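Local coordinates for protein malonyl-CoA decarboxylase (Rhodopseudomonas palustris, PDB 4KSA) that probably catalyses the decarboxylation of malonyl-CoA to acetyl-CoA and carbon dioxide, at residues V308-W314 with L360-F365; L353-L358 with R392-L396; L315-R319 with L335-D339; S240-I244 with T301-L305. All coordinates share one frame; numbering follows the deposited sequence.

Contact 1 (V308-W314 with L360-F365)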
loop_
_atom_site.group_PDB
_atom_site.type_symbol
_atom_site.label_atom_id
_atom_site.label_comp_id
_atom_site.label_asym_id
_atom_site.label_seq_id
_atom_site.Cartn_x
_atom_site.Cartn_y
_atom_site.Cartn_z
ATOM N N VAL A 308 -2.411 -21.844 34.817
ATOM C CA VAL A 308 -1.176 -22.305 35.434
ATOM C C VAL A 308 -1.088 -23.785 35.163
ATOM O O VAL A 308 -1.128 -24.598 36.081
ATOM C CB VAL A 308 -1.172 -22.072 36.960
ATOM C CG1 VAL A 308 0.207 -22.386 37.528
ATOM C CG2 VAL A 308 -1.596 -20.641 37.271
ATOM N N PRO A 309 -0.971 -24.159 33.880
ATOM C CA PRO A 309 -0.884 -25.577 33.529
ATOM C C PRO A 309 0.362 -26.142 34.183
ATOM O O PRO A 309 1.396 -25.482 34.238
ATOM C CB PRO A 309 -0.797 -25.537 32.006
ATOM C CG PRO A 309 0.022 -24.307 31.767
ATOM C CD PRO A 309 -0.609 -23.312 32.722
ATOM N N GLY A 310 0.271 -27.343 34.719
ATOM C CA GLY A 310 1.457 -27.890 35.341
ATOM C C GLY A 310 1.580 -27.616 36.823
ATOM O O GLY A 310 2.547 -28.068 37.438
ATOM N N PHE A 311 0.637 -26.864 37.397
ATOM C CA PHE A 311 0.665 -26.612 38.843
ATOM C C PHE A 311 0.169 -27.896 39.484
ATOM O O PHE A 311 0.781 -28.403 40.423
ATOM C CB PHE A 311 -0.258 -25.463 39.257
ATOM C CG PHE A 311 -0.391 -25.297 40.760
ATOM C CD1 PHE A 311 0.714 -24.998 41.546
ATOM C CD2 PHE A 311 -1.631 -25.452 41.388
ATOM C CE1 PHE A 311 0.590 -24.857 42.943
ATOM C CE2 PHE A 311 -1.762 -25.313 42.776
ATOM C CZ PHE A 311 -0.652 -25.016 43.552
ATOM N N ALA A 312 -0.933 -28.423 38.955
ATOM C CA ALA A 312 -1.501 -29.661 39.470
ATOM C C ALA A 312 -0.464 -30.782 39.450
ATOM O O ALA A 312 -0.266 -31.489 40.447
ATOM C CB ALA A 312 -2.712 -30.061 38.644
ATOM N N LYS A 313 0.198 -30.937 38.310
ATOM C CA LYS A 313 1.202 -31.976 38.159
ATOM C C LYS A 313 2.294 -31.802 39.201
ATOM O O LYS A 313 2.736 -32.767 39.829
ATOM C CB LYS A 313 1.815 -31.930 36.752
ATOM C CG LYS A 313 0.797 -31.891 35.602
ATOM C CD LYS A 313 1.436 -32.368 34.288
ATOM C CE LYS A 313 0.548 -32.116 33.057
ATOM N NZ LYS A 313 0.646 -30.707 32.533
ATOM N N TRP A 314 2.724 -30.563 39.385
ATOM C CA TRP A 314 3.772 -30.264 40.346
ATOM C C TRP A 314 3.344 -30.593 41.769
ATOM O O TRP A 314 4.108 -31.192 42.517
ATOM C CB TRP A 314 4.152 -28.789 40.273
ATOM C CG TRP A 314 5.162 -28.385 41.299
ATOM C CD1 TRP A 314 6.507 -28.579 41.245
ATOM C CD2 TRP A 314 4.903 -27.714 42.541
ATOM N NE1 TRP A 314 7.109 -28.075 42.375
ATOM C CE2 TRP A 314 6.148 -27.543 43.191
ATOM C CE3 TRP A 314 3.737 -27.258 43.178
ATOM C CZ2 TRP A 314 6.265 -26.913 44.434
ATOM C CZ3 TRP A 314 3.853 -26.634 44.415
ATOM C CH2 TRP A 314 5.113 -26.475 45.034
ATOM N N LEU A 360 1.388 -22.595 48.415
ATOM C CA LEU A 360 2.163 -23.603 47.710
ATOM C C LEU A 360 2.428 -23.060 46.306
ATOM O O LEU A 360 3.533 -23.205 45.759
ATOM C CB LEU A 360 1.381 -24.911 47.624
ATOM C CG LEU A 360 1.348 -25.733 48.906
ATOM C CD1 LEU A 360 0.415 -26.920 48.743
ATOM C CD2 LEU A 360 2.765 -26.186 49.223
ATOM N N ALA A 361 1.411 -22.418 45.737
ATOM C CA ALA A 361 1.529 -21.840 44.410
ATOM C C ALA A 361 2.701 -20.864 44.377
ATOM O O ALA A 361 3.479 -20.852 43.428
ATOM C CB ALA A 361 0.251 -21.135 44.035
ATOM N N ALA A 362 2.835 -20.056 45.422
ATOM C CA ALA A 362 3.920 -19.084 45.494
ATOM C C ALA A 362 5.307 -19.738 45.420
ATOM O O ALA A 362 6.199 -19.238 44.743
ATOM C CB ALA A 362 3.794 -18.265 46.763
ATOM N N ALA A 363 5.498 -20.852 46.118
ATOM C CA ALA A 363 6.791 -21.520 46.078
ATOM C C ALA A 363 6.952 -22.090 44.672
ATOM O O ALA A 363 8.051 -22.103 44.119
ATOM C CB ALA A 363 6.854 -22.633 47.109
ATOM N N TYR A 364 5.846 -22.559 44.102
ATOM C CA TYR A 364 5.856 -23.095 42.747
ATOM C C TYR A 364 6.420 -22.007 41.815
ATOM O O TYR A 364 7.494 -22.144 41.231
ATOM C CB TYR A 364 4.426 -23.455 42.335
ATOM C CG TYR A 364 4.267 -23.842 40.889
ATOM C CD1 TYR A 364 4.971 -24.914 40.354
ATOM C CD2 TYR A 364 3.389 -23.151 40.058
ATOM C CE1 TYR A 364 4.806 -25.299 39.024
ATOM C CE2 TYR A 364 3.212 -23.528 38.722
ATOM C CZ TYR A 364 3.923 -24.605 38.215
ATOM O OH TYR A 364 3.734 -25.003 36.913
ATOM N N PHE A 365 5.685 -20.914 41.710
ATOM C CA PHE A 365 6.081 -19.807 40.875
ATOM C C PHE A 365 7.437 -19.216 41.202
ATOM O O PHE A 365 8.259 -19.025 40.308
ATOM C CB PHE A 365 5.027 -18.711 40.956
ATOM C CG PHE A 365 3.789 -19.010 40.175
ATOM C CD1 PHE A 365 2.535 -18.809 40.734
ATOM C CD2 PHE A 365 3.874 -19.437 38.853
ATOM C CE1 PHE A 365 1.382 -19.021 39.988
ATOM C CE2 PHE A 365 2.729 -19.651 38.098
ATOM C CZ PHE A 365 1.480 -19.442 38.663
#

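Contact 2 (L353-L358 with R392-L396)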
loop_
_atom_site.group_PDB
_atom_site.type_symbol
_atom_site.label_atom_id
_atom_site.label_comp_id
_atom_site.label_asym_id
_atom_site.label_seq_id
_atom_site.Cartn_x
_atom_site.Cartn_y
_atom_site.Cartn_z
ATOM N N LEU A 353 -8.939 -24.335 52.056
ATOM C CA LEU A 353 -7.871 -24.649 51.107
ATOM C C LEU A 353 -7.089 -23.436 50.619
ATOM O O LEU A 353 -5.857 -23.462 50.576
ATOM C CB LEU A 353 -8.457 -25.364 49.890
ATOM C CG LEU A 353 -8.628 -26.874 49.948
ATOM C CD1 LEU A 353 -9.455 -27.326 48.765
ATOM C CD2 LEU A 353 -7.255 -27.543 49.945
ATOM N N LYS A 354 -7.820 -22.387 50.242
ATOM C CA LYS A 354 -7.231 -21.154 49.712
ATOM C C LYS A 354 -5.897 -20.728 50.333
ATOM O O LYS A 354 -4.958 -20.402 49.618
ATOM C CB LYS A 354 -8.233 -19.997 49.803
ATOM C CG LYS A 354 -7.648 -18.673 49.357
ATOM C CD LYS A 354 -8.598 -17.494 49.525
ATOM C CE LYS A 354 -9.437 -17.256 48.285
ATOM N NZ LYS A 354 -10.101 -15.919 48.331
ATOM N N PRO A 355 -5.793 -20.717 51.669
ATOM C CA PRO A 355 -4.513 -20.309 52.259
ATOM C C PRO A 355 -3.369 -21.280 51.985
ATOM O O PRO A 355 -2.269 -20.860 51.630
ATOM C CB PRO A 355 -4.837 -20.206 53.740
ATOM C CG PRO A 355 -5.877 -21.280 53.914
ATOM C CD PRO A 355 -6.773 -21.036 52.722
ATOM N N ILE A 356 -3.612 -22.574 52.151
ATOM C CA ILE A 356 -2.550 -23.535 51.908
ATOM C C ILE A 356 -2.152 -23.591 50.428
ATOM O O ILE A 356 -0.960 -23.585 50.103
ATOM C CB ILE A 356 -2.925 -24.976 52.422
ATOM C CG1 ILE A 356 -1.805 -25.974 52.069
ATOM C CG2 ILE A 356 -4.238 -25.449 51.799
ATOM C CD1 ILE A 356 -0.387 -25.521 52.466
ATOM N N VAL A 357 -3.133 -23.631 49.529
ATOM C CA VAL A 357 -2.823 -23.691 48.106
ATOM C C VAL A 357 -2.069 -22.456 47.622
ATOM O O VAL A 357 -0.954 -22.570 47.110
ATOM C CB VAL A 357 -4.095 -23.888 47.259
ATOM C CG1 VAL A 357 -3.812 -23.598 45.814
ATOM C CG2 VAL A 357 -4.564 -25.312 47.392
ATOM N N LEU A 358 -2.658 -21.278 47.788
ATOM C CA LEU A 358 -2.003 -20.049 47.356
ATOM C C LEU A 358 -0.562 -19.974 47.831
ATOM O O LEU A 358 0.298 -19.440 47.145
ATOM C CB LEU A 358 -2.757 -18.828 47.874
ATOM C CG LEU A 358 -4.155 -18.640 47.298
ATOM C CD1 LEU A 358 -4.781 -17.388 47.869
ATOM C CD2 LEU A 358 -4.072 -18.557 45.790
ATOM N N ARG A 392 -0.855 -11.294 40.923
ATOM C CA ARG A 392 -1.848 -11.831 41.841
ATOM C C ARG A 392 -2.228 -13.266 41.542
ATOM O O ARG A 392 -2.288 -13.661 40.392
ATOM C CB ARG A 392 -3.105 -10.957 41.839
ATOM C CG ARG A 392 -4.410 -11.750 41.908
ATOM C CD ARG A 392 -5.496 -10.991 42.631
ATOM N NE ARG A 392 -5.615 -9.620 42.159
ATOM C CZ ARG A 392 -6.433 -9.215 41.190
ATOM N NH1 ARG A 392 -6.452 -7.930 40.838
ATOM N NH2 ARG A 392 -7.238 -10.085 40.586
ATOM N N LEU A 393 -2.499 -14.036 42.591
ATOM C CA LEU A 393 -2.889 -15.434 42.449
ATOM C C LEU A 393 -4.397 -15.511 42.641
ATOM O O LEU A 393 -4.911 -15.084 43.662
ATOM C CB LEU A 393 -2.165 -16.282 43.495
ATOM C CG LEU A 393 -0.651 -16.066 43.576
ATOM C CD1 LEU A 393 -0.039 -17.040 44.564
ATOM C CD2 LEU A 393 -0.034 -16.269 42.209
ATOM N N ASN A 394 -5.110 -16.053 41.664
ATOM C CA ASN A 394 -6.558 -16.114 41.757
ATOM C C ASN A 394 -7.111 -17.478 42.101
ATOM O O ASN A 394 -7.451 -18.254 41.210
ATOM C CB ASN A 394 -7.187 -15.645 40.446
ATOM C CG ASN A 394 -6.795 -14.234 40.090
ATOM O OD1 ASN A 394 -7.075 -13.297 40.834
ATOM N ND2 ASN A 394 -6.135 -14.072 38.951
ATOM N N PHE A 395 -7.225 -17.763 43.396
ATOM C CA PHE A 395 -7.763 -19.041 43.839
ATOM C C PHE A 395 -9.144 -19.233 43.206
ATOM O O PHE A 395 -9.956 -18.307 43.179
ATOM C CB PHE A 395 -7.890 -19.071 45.369
ATOM C CG PHE A 395 -8.272 -20.422 45.915
ATOM C CD1 PHE A 395 -7.330 -21.448 45.990
ATOM C CD2 PHE A 395 -9.582 -20.689 46.294
ATOM C CE1 PHE A 395 -7.692 -22.721 46.433
ATOM C CE2 PHE A 395 -9.951 -21.962 46.736
ATOM C CZ PHE A 395 -9.005 -22.977 46.803
ATOM N N LEU A 396 -9.394 -20.432 42.686
ATOM C CA LEU A 396 -10.673 -20.755 42.059
ATOM C C LEU A 396 -11.125 -19.778 40.976
ATOM O O LEU A 396 -12.293 -19.408 40.909
ATOM C CB LEU A 396 -11.756 -20.882 43.130
ATOM C CG LEU A 396 -11.718 -22.197 43.912
ATOM C CD1 LEU A 396 -12.791 -22.236 44.996
ATOM C CD2 LEU A 396 -11.924 -23.326 42.921
#

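Contact 3 (L315-R319 with L335-D339)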
loop_
_atom_site.group_PDB
_atom_site.type_symbol
_atom_site.label_atom_id
_atom_site.label_comp_id
_atom_site.label_asym_id
_atom_site.label_seq_id
_atom_site.Cartn_x
_atom_site.Cartn_y
_atom_site.Cartn_z
ATOM N N LEU A 315 2.126 -30.184 42.134
ATOM C CA LEU A 315 1.578 -30.415 43.476
ATOM C C LEU A 315 1.521 -31.896 43.794
ATOM O O LEU A 315 1.780 -32.304 44.921
ATOM C CB LEU A 315 0.172 -29.817 43.594
ATOM C CG LEU A 315 -0.462 -29.837 44.991
ATOM C CD1 LEU A 315 0.435 -29.080 45.959
ATOM C CD2 LEU A 315 -1.857 -29.209 44.947
ATOM N N LYS A 316 1.161 -32.683 42.782
ATOM C CA LYS A 316 1.081 -34.140 42.876
ATOM C C LYS A 316 2.445 -34.657 43.301
ATOM O O LYS A 316 2.581 -35.364 44.290
ATOM C CB LYS A 316 0.723 -34.714 41.503
ATOM C CG LYS A 316 1.049 -36.180 41.301
ATOM C CD LYS A 316 0.089 -37.088 42.050
ATOM C CE LYS A 316 0.314 -38.549 41.663
ATOM N NZ LYS A 316 -0.360 -39.519 42.585
ATOM N N ARG A 317 3.457 -34.286 42.532
ATOM C CA ARG A 317 4.827 -34.685 42.798
ATOM C C ARG A 317 5.269 -34.276 44.204
ATOM O O ARG A 317 6.027 -34.984 44.857
ATOM C CB ARG A 317 5.737 -34.032 41.756
ATOM C CG ARG A 317 7.203 -34.424 41.814
ATOM C CD ARG A 317 7.982 -33.580 40.812
ATOM N NE ARG A 317 7.215 -33.388 39.578
ATOM C CZ ARG A 317 7.161 -32.242 38.899
ATOM N NH1 ARG A 317 7.838 -31.179 39.328
ATOM N NH2 ARG A 317 6.402 -32.147 37.809
ATOM N N GLU A 318 4.790 -33.130 44.665
ATOM C CA GLU A 318 5.171 -32.625 45.976
ATOM C C GLU A 318 4.519 -33.434 47.090
ATOM O O GLU A 318 5.087 -33.607 48.170
ATOM C CB GLU A 318 4.774 -31.154 46.097
ATOM C CG GLU A 318 5.561 -30.378 47.134
ATOM C CD GLU A 318 7.053 -30.480 46.912
ATOM O OE1 GLU A 318 7.479 -30.385 45.742
ATOM O OE2 GLU A 318 7.801 -30.643 47.902
ATOM N N ARG A 319 3.317 -33.922 46.823
ATOM C CA ARG A 319 2.599 -34.713 47.798
ATOM C C ARG A 319 3.209 -36.102 47.858
ATOM O O ARG A 319 3.627 -36.555 48.933
ATOM C CB ARG A 319 1.116 -34.793 47.428
ATOM C CG ARG A 319 0.363 -33.487 47.664
ATOM C CD ARG A 319 -1.017 -33.744 48.253
ATOM N NE ARG A 319 -2.059 -33.864 47.242
ATOM C CZ ARG A 319 -3.271 -34.358 47.480
ATOM N NH1 ARG A 319 -4.166 -34.421 46.506
ATOM N NH2 ARG A 319 -3.583 -34.811 48.687
ATOM N N LEU A 335 -4.905 -30.709 52.237
ATOM C CA LEU A 335 -4.826 -30.981 50.811
ATOM C C LEU A 335 -5.728 -32.131 50.371
ATOM O O LEU A 335 -6.249 -32.115 49.256
ATOM C CB LEU A 335 -3.376 -31.289 50.436
ATOM C CG LEU A 335 -2.602 -30.295 49.574
ATOM C CD1 LEU A 335 -3.032 -28.853 49.822
ATOM C CD2 LEU A 335 -1.135 -30.492 49.885
ATOM N N GLU A 336 -5.904 -33.125 51.240
ATOM C CA GLU A 336 -6.740 -34.287 50.920
ATOM C C GLU A 336 -8.107 -33.856 50.410
ATOM O O GLU A 336 -8.830 -34.640 49.792
ATOM C CB GLU A 336 -6.922 -35.188 52.147
ATOM C CG GLU A 336 -5.644 -35.822 52.676
ATOM C CD GLU A 336 -5.907 -36.806 53.806
ATOM O OE1 GLU A 336 -6.421 -36.382 54.865
ATOM O OE2 GLU A 336 -5.602 -38.007 53.634
ATOM N N ALA A 337 -8.455 -32.604 50.686
ATOM C CA ALA A 337 -9.726 -32.041 50.257
ATOM C C ALA A 337 -9.765 -31.955 48.731
ATOM O O ALA A 337 -10.797 -32.208 48.108
ATOM C CB ALA A 337 -9.914 -30.656 50.871
ATOM N N LEU A 338 -8.629 -31.605 48.136
ATOM C CA LEU A 338 -8.531 -31.485 46.689
ATOM C C LEU A 338 -8.913 -32.778 45.984
ATOM O O LEU A 338 -9.275 -32.768 44.811
ATOM C CB LEU A 338 -7.111 -31.077 46.298
ATOM C CG LEU A 338 -6.720 -29.676 46.769
ATOM C CD1 LEU A 338 -5.232 -29.450 46.586
ATOM C CD2 LEU A 338 -7.536 -28.653 45.999
ATOM N N ASP A 339 -8.845 -33.889 46.711
ATOM C CA ASP A 339 -9.171 -35.197 46.150
ATOM C C ASP A 339 -10.639 -35.589 46.337
ATOM O O ASP A 339 -10.938 -36.685 46.815
ATOM C CB ASP A 339 -8.278 -36.271 46.781
ATOM C CG ASP A 339 -6.800 -35.991 46.587
ATOM O OD1 ASP A 339 -6.378 -35.823 45.420
ATOM O OD2 ASP A 339 -6.060 -35.945 47.597
#

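Contact 4 (S240-I244 with T301-L305)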
loop_
_atom_site.group_PDB
_atom_site.type_symbol
_atom_site.label_atom_id
_atom_site.label_comp_id
_atom_site.label_asym_id
_atom_site.label_seq_id
_atom_site.Cartn_x
_atom_site.Cartn_y
_atom_site.Cartn_z
ATOM N N SER A 240 -9.138 -5.443 36.680
ATOM C CA SER A 240 -8.337 -6.635 36.411
ATOM C C SER A 240 -8.975 -7.876 37.066
ATOM O O SER A 240 -8.687 -8.180 38.215
ATOM C CB SER A 240 -6.935 -6.428 36.982
ATOM O OG SER A 240 -6.463 -5.126 36.681
ATOM N N PRO A 241 -9.811 -8.632 36.331
ATOM C CA PRO A 241 -10.473 -9.827 36.880
ATOM C C PRO A 241 -9.652 -10.919 37.564
ATOM O O PRO A 241 -8.420 -10.965 37.502
ATOM C CB PRO A 241 -11.250 -10.374 35.683
ATOM C CG PRO A 241 -10.387 -9.989 34.536
ATOM C CD PRO A 241 -10.021 -8.561 34.874
ATOM N N ALA A 242 -10.375 -11.812 38.221
ATOM C CA ALA A 242 -9.748 -12.906 38.926
ATOM C C ALA A 242 -10.374 -14.222 38.477
ATOM O O ALA A 242 -9.929 -15.295 38.877
ATOM C CB ALA A 242 -9.912 -12.713 40.427
ATOM N N ALA A 243 -11.402 -14.143 37.639
ATOM C CA ALA A 243 -12.057 -15.345 37.138
ATOM C C ALA A 243 -12.485 -15.146 35.682
ATOM O O ALA A 243 -12.967 -14.075 35.318
ATOM C CB ALA A 243 -13.262 -15.689 38.006
ATOM N N ILE A 244 -12.300 -16.179 34.859
ATOM C CA ILE A 244 -12.650 -16.105 33.441
ATOM C C ILE A 244 -14.134 -16.207 33.139
ATOM O O ILE A 244 -14.638 -15.505 32.262
ATOM C CB ILE A 244 -11.927 -17.199 32.586
ATOM C CG1 ILE A 244 -11.610 -18.425 33.446
ATOM C CG2 ILE A 244 -10.686 -16.622 31.921
ATOM C CD1 ILE A 244 -12.819 -19.234 33.844
ATOM N N THR A 301 -4.124 0.296 32.695
ATOM C CA THR A 301 -3.606 -0.965 33.215
ATOM C C THR A 301 -3.596 -2.116 32.204
ATOM O O THR A 301 -4.604 -2.400 31.536
ATOM C CB THR A 301 -4.392 -1.413 34.474
ATOM O OG1 THR A 301 -5.743 -1.722 34.109
ATOM C CG2 THR A 301 -4.386 -0.299 35.532
ATOM N N PHE A 302 -2.442 -2.771 32.106
ATOM C CA PHE A 302 -2.271 -3.897 31.202
ATOM C C PHE A 302 -1.954 -5.156 32.000
ATOM O O PHE A 302 -0.836 -5.356 32.483
ATOM C CB PHE A 302 -1.187 -3.562 30.182
ATOM C CG PHE A 302 -1.540 -2.386 29.325
ATOM C CD1 PHE A 302 -1.029 -1.123 29.604
ATOM C CD2 PHE A 302 -2.450 -2.527 28.279
ATOM C CE1 PHE A 302 -1.420 -0.011 28.857
ATOM C CE2 PHE A 302 -2.849 -1.418 27.523
ATOM C CZ PHE A 302 -2.331 -0.158 27.817
ATOM N N VAL A 303 -2.969 -6.003 32.120
ATOM C CA VAL A 303 -2.880 -7.221 32.914
ATOM C C VAL A 303 -3.428 -8.452 32.200
ATOM O O VAL A 303 -4.258 -8.331 31.304
ATOM C CB VAL A 303 -3.702 -7.045 34.204
ATOM C CG1 VAL A 303 -5.205 -7.042 33.866
ATOM C CG2 VAL A 303 -3.375 -8.145 35.179
ATOM N N THR A 304 -2.996 -9.639 32.611
ATOM C CA THR A 304 -3.507 -10.863 31.989
ATOM C C THR A 304 -4.377 -11.641 32.972
ATOM O O THR A 304 -4.549 -11.234 34.110
ATOM C CB THR A 304 -2.369 -11.801 31.544
ATOM O OG1 THR A 304 -1.820 -12.457 32.691
ATOM C CG2 THR A 304 -1.268 -11.015 30.859
ATOM N N LEU A 305 -4.941 -12.746 32.508
ATOM C CA LEU A 305 -5.743 -13.637 33.343
ATOM C C LEU A 305 -5.329 -15.002 32.814
ATOM O O LEU A 305 -6.075 -15.685 32.106
ATOM C CB LEU A 305 -7.248 -13.440 33.149
ATOM C CG LEU A 305 -8.105 -13.743 34.390
ATOM C CD1 LEU A 305 -9.508 -14.133 33.965
ATOM C CD2 LEU A 305 -7.497 -14.876 35.200
#

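Contact 1 (V308-W314 with L360-F365)
L360 meets two aromatic rings with its backbone: its carbonyl O lies 3.7 Å from W314 CZ3, while its carbonyl carbon sits at the edge of the F311 ring. A361 comes next, and its short side chain lets F311 reach the helix backbone, with F311 CE1 3.5 Å from A361 CA. Y364 carries most of the contact. Because its CG stands anti to the backbone N (chi1 172°), the ring is carried across to F311 and W314. Y364 CB lies 4.0 Å from the centroid of the W314 six-membered ring, a CH-pi contact over the indole face, and Y364 CD1 rests over that ring system near its rim. F311 turns an edge to the Y364 face in an offset edge-to-face pair, planes 60° apart. The tyrosine hydroxyl also makes a weak hydrogen bond to D377. V308 CG1 meets the edge of the tyrosine ring, 3.4 Å from Y364 CE2, and also touches F365 CZ at 3.4 Å. The turn from V308 to F311 is type II; G310, with its positive phi, suits the third position, where a CB would jam against the preceding carbonyl. F311, W314 and Y364 thus form an aromatic cluster, joining helix 311-320 to helix 347-367.

Contact 2 (L353-L358 with R392-L396)
F395 packs against L353, K354, V357 and L358 just beyond the end of strand 389-394, so that helix 347-367 is seated on a strand that is outermost in the mixed sheet within this chain, part of the C-terminal domain, which belongs to the acetyltransferase clan. The phenylalanine CB begins the contact, 3.9 Å from L358 CD2 and 3.8 Å from K354 CE. The lysine chain bends at its third torsion (chi3 -91°), which swings CE back to that CB. Farther out, F395 CG meets the CB and CG of K354, and on the two sides of the ring CD2 lies near K354 CB and CD1 near K354 CA. K354 CA stands over the ring centre, 3.7 Å from the centroid of F395, in a CH-pi contact. V357 CB approaches the ring edge at F395 CE1, and the tip, F395 CZ, comes 3.9 Å from L353 CB. A lysine suits this exposed place because its carbons can cover a ring while its amine can remain in solvent. An alanine here would probably leave K354 CA without the ring it covers and open a gap beside V357 and L353. Two residues back, within the strand, L393 CB lies 3.8 Å from L358 CD2 of the helix, the two side chains sliding past each other in opposite directions. Also in the strand, R392 NH2 donates to N394 OD1 at 3.2 Å, nearly straight (163°), in the carbonyl plane and on a lone pair.

Contact 3 (L315-R319 with L335-D339)
A salt bridge between R319 and D339 ties the end region of helix 311-320 to the loop that follows helix 329-335. The arginine approaches end-on, and two of its nitrogens fork onto one carboxylate oxygen: R319 NH1 lies 2.7 Å from D339 OD2 and R319 NH2 lies 2.9 Å from the same D339 OD2. Both donors come from the syn side of that oxygen, in bonds of 147° and 134°, so neither is straight; the two flat groups are nearly coplanar, 14° apart. Bends at the second and third torsions let the arginine chain pass obliquely over L335 before it reaches the acid, with R319 CD 3.6 Å from L335 CD2, and L335 O faces the guanidinium from above its plane. An arginine fits here because its apolar methylenes can lie on a leucine while its planar end meets a charge. A methionine in its place would probably leave the D339 carboxylate without its positive mate. On the inner side the contact turns apolar and joins the helical layer of the C-terminal domain: L315, L335 and L338 all pack on helix 347-367, against L360, I356 and L353 respectively. L315 CD2 meets L338 CD1 at 3.8 Å, the two leucines crossing at about a right angle. R319 has a further tie through its backbone, for R332 NH1 donates to R319 O.

Contact 4 (S240-I244 with T301-L305)
V303 holds CG1 between its backbone N and carbonyl carbon (chi1 71°), and S240 sets OG anti to its own carbonyl carbon (chi1 -44°); with these rotations the valine methyl rests on the serine side chain, V303 CG1 lying 3.6 Å from S240 CB and equally 3.6 Å from S240 OG. The small serine suits the spot, since it lets the loop come close to the strand. L305 contributes the largest apolar surface. Its CD1 lies 3.6 Å from the carbonyl carbon of A243, and the same L305 CD1 reaches I244 CG2 at 3.4 Å, the two side chains crossing at about a right angle; P241 CG is a more distant neighbour of this methyl. The strand 301-304 runs in the sheet parallel to 262-270 and antiparallel to 411-416, an arrangement consistent with the acetyltransferase-like fold of this domain. The loop after strand 230-237 runs beside it in roughly the same direction, the two segments 22° apart. Alternation along the strand sends V303 to the loop, and L305, just past the strand's end, keeps the same side, while F302 points away from it and packs on helix 284-295. The alanines A242 and A243 direct their CB atoms away. N413 ND2 donates both to P241 O in the loop and to T304 O in the strand.

How the contacts relate
Contact 1 is the most buried of the four, an aromatic packing of two helices; contacts 2, 3 and 4 are only partly buried. Helix 347-367 serves both contact 1 and contact 2, and helix 311-320 serves contacts 1 and 3, so these three form one continuous apolar layer: L360 CD1 touches L315 CD1, F365 touches L393, and L353 CD1 touches L338 CD2. Toward solvent the chemistry changes, with a lysine chain lying over a ring in contact 2 and a salt bridge in contact 3. Contact 4 stands apart from contact 3, with nearest atoms about 15 Å away, yet it meets contact 2 on the sheet, where R392 makes weak hydrogen bonds to the carbonyls of S240 and P241.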